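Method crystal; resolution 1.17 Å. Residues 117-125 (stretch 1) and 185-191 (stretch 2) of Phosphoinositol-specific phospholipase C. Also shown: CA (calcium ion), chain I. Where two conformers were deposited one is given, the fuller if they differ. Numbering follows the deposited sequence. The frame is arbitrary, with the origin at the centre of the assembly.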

# COMPACT_ATOMS: atom_id res chain seq x y z
N ILE A 117 -1.81 -1.53 -2.16
CA ILE A 117 -1.27 -0.33 -2.78
C ILE A 117 -2.33 0.21 -3.74
O ILE A 117 -2.73 -0.44 -4.69
N LEU A 118 -2.82 1.41 -3.43
CA LEU A 118 -3.85 2.09 -4.18
C LEU A 118 -3.17 3.18 -4.99
O LEU A 118 -2.83 4.24 -4.45
N ASP A 119 -2.93 2.88 -6.26
CA ASP A 119 -2.15 3.73 -7.15
C ASP A 119 -3.13 4.62 -7.93
O ASP A 119 -3.81 4.20 -8.85
N LYS A 120 -3.26 5.86 -7.43
CA LYS A 120 -4.22 6.80 -7.93
C LYS A 120 -3.73 7.41 -9.24
O LYS A 120 -2.61 7.87 -9.31
N LYS A 121 -4.60 7.45 -10.26
CA LYS A 121 -4.19 7.84 -11.61
C LYS A 121 -4.65 9.21 -12.07
O LYS A 121 -4.12 9.72 -13.06
N GLN A 122 -5.60 9.83 -11.37
CA GLN A 122 -6.10 11.18 -11.69
C GLN A 122 -6.08 12.00 -10.39
O GLN A 122 -5.71 11.51 -9.33
N GLY A 123 -6.45 13.27 -10.50
CA GLY A 123 -6.50 14.13 -9.33
C GLY A 123 -7.71 13.93 -8.46
O GLY A 123 -8.60 13.12 -8.79
N TRP A 124 -7.75 14.63 -7.32
CA TRP A 124 -8.92 14.60 -6.45
C TRP A 124 -10.02 15.46 -7.07
O TRP A 124 -9.74 16.49 -7.70
N SER A 125 -11.28 15.09 -6.84
CA SER A 125 -12.38 16.01 -7.20
C SER A 125 -12.66 16.99 -6.09
O SER A 125 -12.18 16.85 -4.98
N LEU A 185 -3.98 -2.87 5.58
CA LEU A 185 -3.28 -1.58 5.49
C LEU A 185 -3.44 -1.05 4.08
O LEU A 185 -3.13 -1.76 3.13
N LEU A 186 -3.91 0.17 3.95
CA LEU A 186 -4.11 0.81 2.67
C LEU A 186 -3.01 1.85 2.45
O LEU A 186 -2.68 2.60 3.37
N VAL A 187 -2.49 1.91 1.21
CA VAL A 187 -1.37 2.79 0.90
C VAL A 187 -1.73 3.59 -0.34
O VAL A 187 -2.17 3.01 -1.33
N LEU A 188 -1.52 4.89 -0.32
CA LEU A 188 -1.78 5.75 -1.48
C LEU A 188 -0.48 6.04 -2.22
O LEU A 188 0.52 6.46 -1.63
N ASN A 189 -0.50 5.79 -3.54
CA ASN A 189 0.55 6.22 -4.44
C ASN A 189 -0.06 7.15 -5.50
O ASN A 189 -1.27 7.08 -5.77
N HIS A 190 0.79 7.92 -6.15
CA HIS A 190 0.44 8.76 -7.30
C HIS A 190 1.75 9.17 -7.94
O HIS A 190 2.77 9.19 -7.28
N SER A 191 1.73 9.50 -9.22
CA SER A 191 2.97 10.01 -9.84
C SER A 191 3.43 11.33 -9.23
O SER A 191 4.62 11.64 -9.26

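Strands 117-120 and 185-189 run parallel, their axes 4.7 Å apart at closest approach. The parallel bridges Ile117-Val187, Leu118-Leu188 and Asp119-Asn189 place the side chains of successive pairs on alternate faces. Leu185 stays out of reach. Leu186 (m,t) points sideways; its CB lies 4.2 Å from Leu118 CD1, an apolar contact. Val187 (t) shares a face with Ile117 (m,m), whose CD1 reaches 3.8 Å from Val187 CB, while Val187 O accepts from Leu118 N at 2.7 Å (163°). On the other face Leu188 (t,p) pairs with Leu118 (m,t). Leu188 CD1 is 4.0 Å from Lys120 CB, and Leu188 CD2 meets the edge of the Trp124 ring, 4.0 Å from Trp124 CZ2. Asn189 (chi1 m) returns to the face of Ile117 and Asp119, its CB 3.7 Å from Asp119 OD1. Its backbone bonds twice: N to Leu118 O (2.9 Å, 174°) and O from Lys120 N (2.9 Å, 159°). Asp119 (t) directs OD2 to calcium at 2.4 Å and to Lys121 NZ at 3.0 Å, a salt bridge. His190 (t) leaves CB sideways, but its ring comes nearer: NE2 donates weakly to Gln122 O (3.4 Å, 128°). Ser191 makes no direct contact; water 1 links its N (2.9 Å) to Lys120 O (2.8 Å).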

# COMPACT_ATOMS: atom_id res chain seq x y z
CB ILE A 117 0.02 -0.67 -3.58
CG1 ILE A 117 1.05 -1.44 -2.69
CG2 ILE A 117 0.62 0.56 -4.26
CD1 ILE A 117 1.51 -0.74 -1.43
CB LEU A 118 -4.93 2.61 -3.25
CG LEU A 118 -5.54 1.54 -2.32
CD1 LEU A 118 -6.52 2.18 -1.37
CD2 LEU A 118 -6.18 0.41 -3.09
CB ASP A 119 -1.31 2.86 -8.07
CG ASP A 119 -0.27 3.62 -8.88
OD1 ASP A 119 -0.09 4.83 -8.61
OD2 ASP A 119 0.37 2.96 -9.77
CB LYS A 120 -4.45 7.91 -6.90
CG LYS A 120 -5.63 8.80 -7.26
CD LYS A 120 -5.92 9.86 -6.20
CE LYS A 120 -7.32 10.38 -6.20
NZ LYS A 120 -7.95 10.59 -7.52
CB LYS A 121 -4.60 6.76 -12.61
CG LYS A 121 -3.90 5.43 -12.36
CD LYS A 121 -2.40 5.48 -12.58
CE LYS A 121 -1.72 4.18 -12.23
NZ LYS A 121 -0.24 4.26 -12.41
CB GLN A 122 -7.48 11.11 -12.33
CG GLN A 122 -7.41 10.43 -13.69
CD GLN A 122 -8.73 10.25 -14.37
OE1 GLN A 122 -9.63 9.62 -13.84
NE2 GLN A 122 -8.81 10.73 -15.60
CB TRP A 124 -8.56 15.16 -5.07
CG TRP A 124 -7.59 14.29 -4.37
CD1 TRP A 124 -6.28 14.56 -4.11
CD2 TRP A 124 -7.85 13.01 -3.81
NE1 TRP A 124 -5.70 13.50 -3.47
CE2 TRP A 124 -6.65 12.53 -3.29
CE3 TRP A 124 -8.98 12.21 -3.75
CZ2 TRP A 124 -6.56 11.27 -2.69
CZ3 TRP A 124 -8.90 10.98 -3.15
CH2 TRP A 124 -7.70 10.51 -2.63
CB SER A 125 -13.67 15.25 -7.50
OG SER A 125 -14.45 14.95 -6.35
CB LEU A 185 -1.78 -1.71 5.80
CG LEU A 185 -1.39 -1.95 7.26
CD1 LEU A 185 -1.78 -3.32 7.76
CD2 LEU A 185 0.09 -1.73 7.44
CB LEU A 186 -5.45 1.49 2.63
CG LEU A 186 -6.63 0.56 2.92
CD1 LEU A 186 -7.92 1.35 2.92
CD2 LEU A 186 -6.71 -0.60 1.94
CB VAL A 187 -0.11 1.96 0.64
CG1 VAL A 187 1.09 2.88 0.40
CG2 VAL A 187 0.16 0.99 1.79
CB LEU A 188 -2.40 7.07 -1.01
CG LEU A 188 -2.85 8.01 -2.11
CD1 LEU A 188 -3.98 7.40 -2.94
CD2 LEU A 188 -3.26 9.34 -1.53
CB ASN A 189 1.26 5.05 -5.14
CG ASN A 189 2.07 4.14 -4.24
OD1 ASN A 189 2.37 4.41 -3.05
ND2 ASN A 189 2.50 3.09 -4.81
CB HIS A 190 -0.39 10.00 -6.83
CG HIS A 190 -1.03 10.78 -7.94
ND1 HIS A 190 -0.34 11.65 -8.74
CD2 HIS A 190 -2.31 10.80 -8.38
CE1 HIS A 190 -1.15 12.15 -9.64
NE2 HIS A 190 -2.36 11.64 -9.45
CB SER A 191 2.79 10.15 -11.34
OG SER A 191 1.91 11.20 -11.66
CA CA I . 0.32 0.65 -10.53
O HOH W 1 -0.54 8.84 -10.85
O HOH W 2 -1.20 10.45 -12.95
O HOH W 3 0.52 1.42 -12.82
O HOH W 4 2.67 0.74 -11.03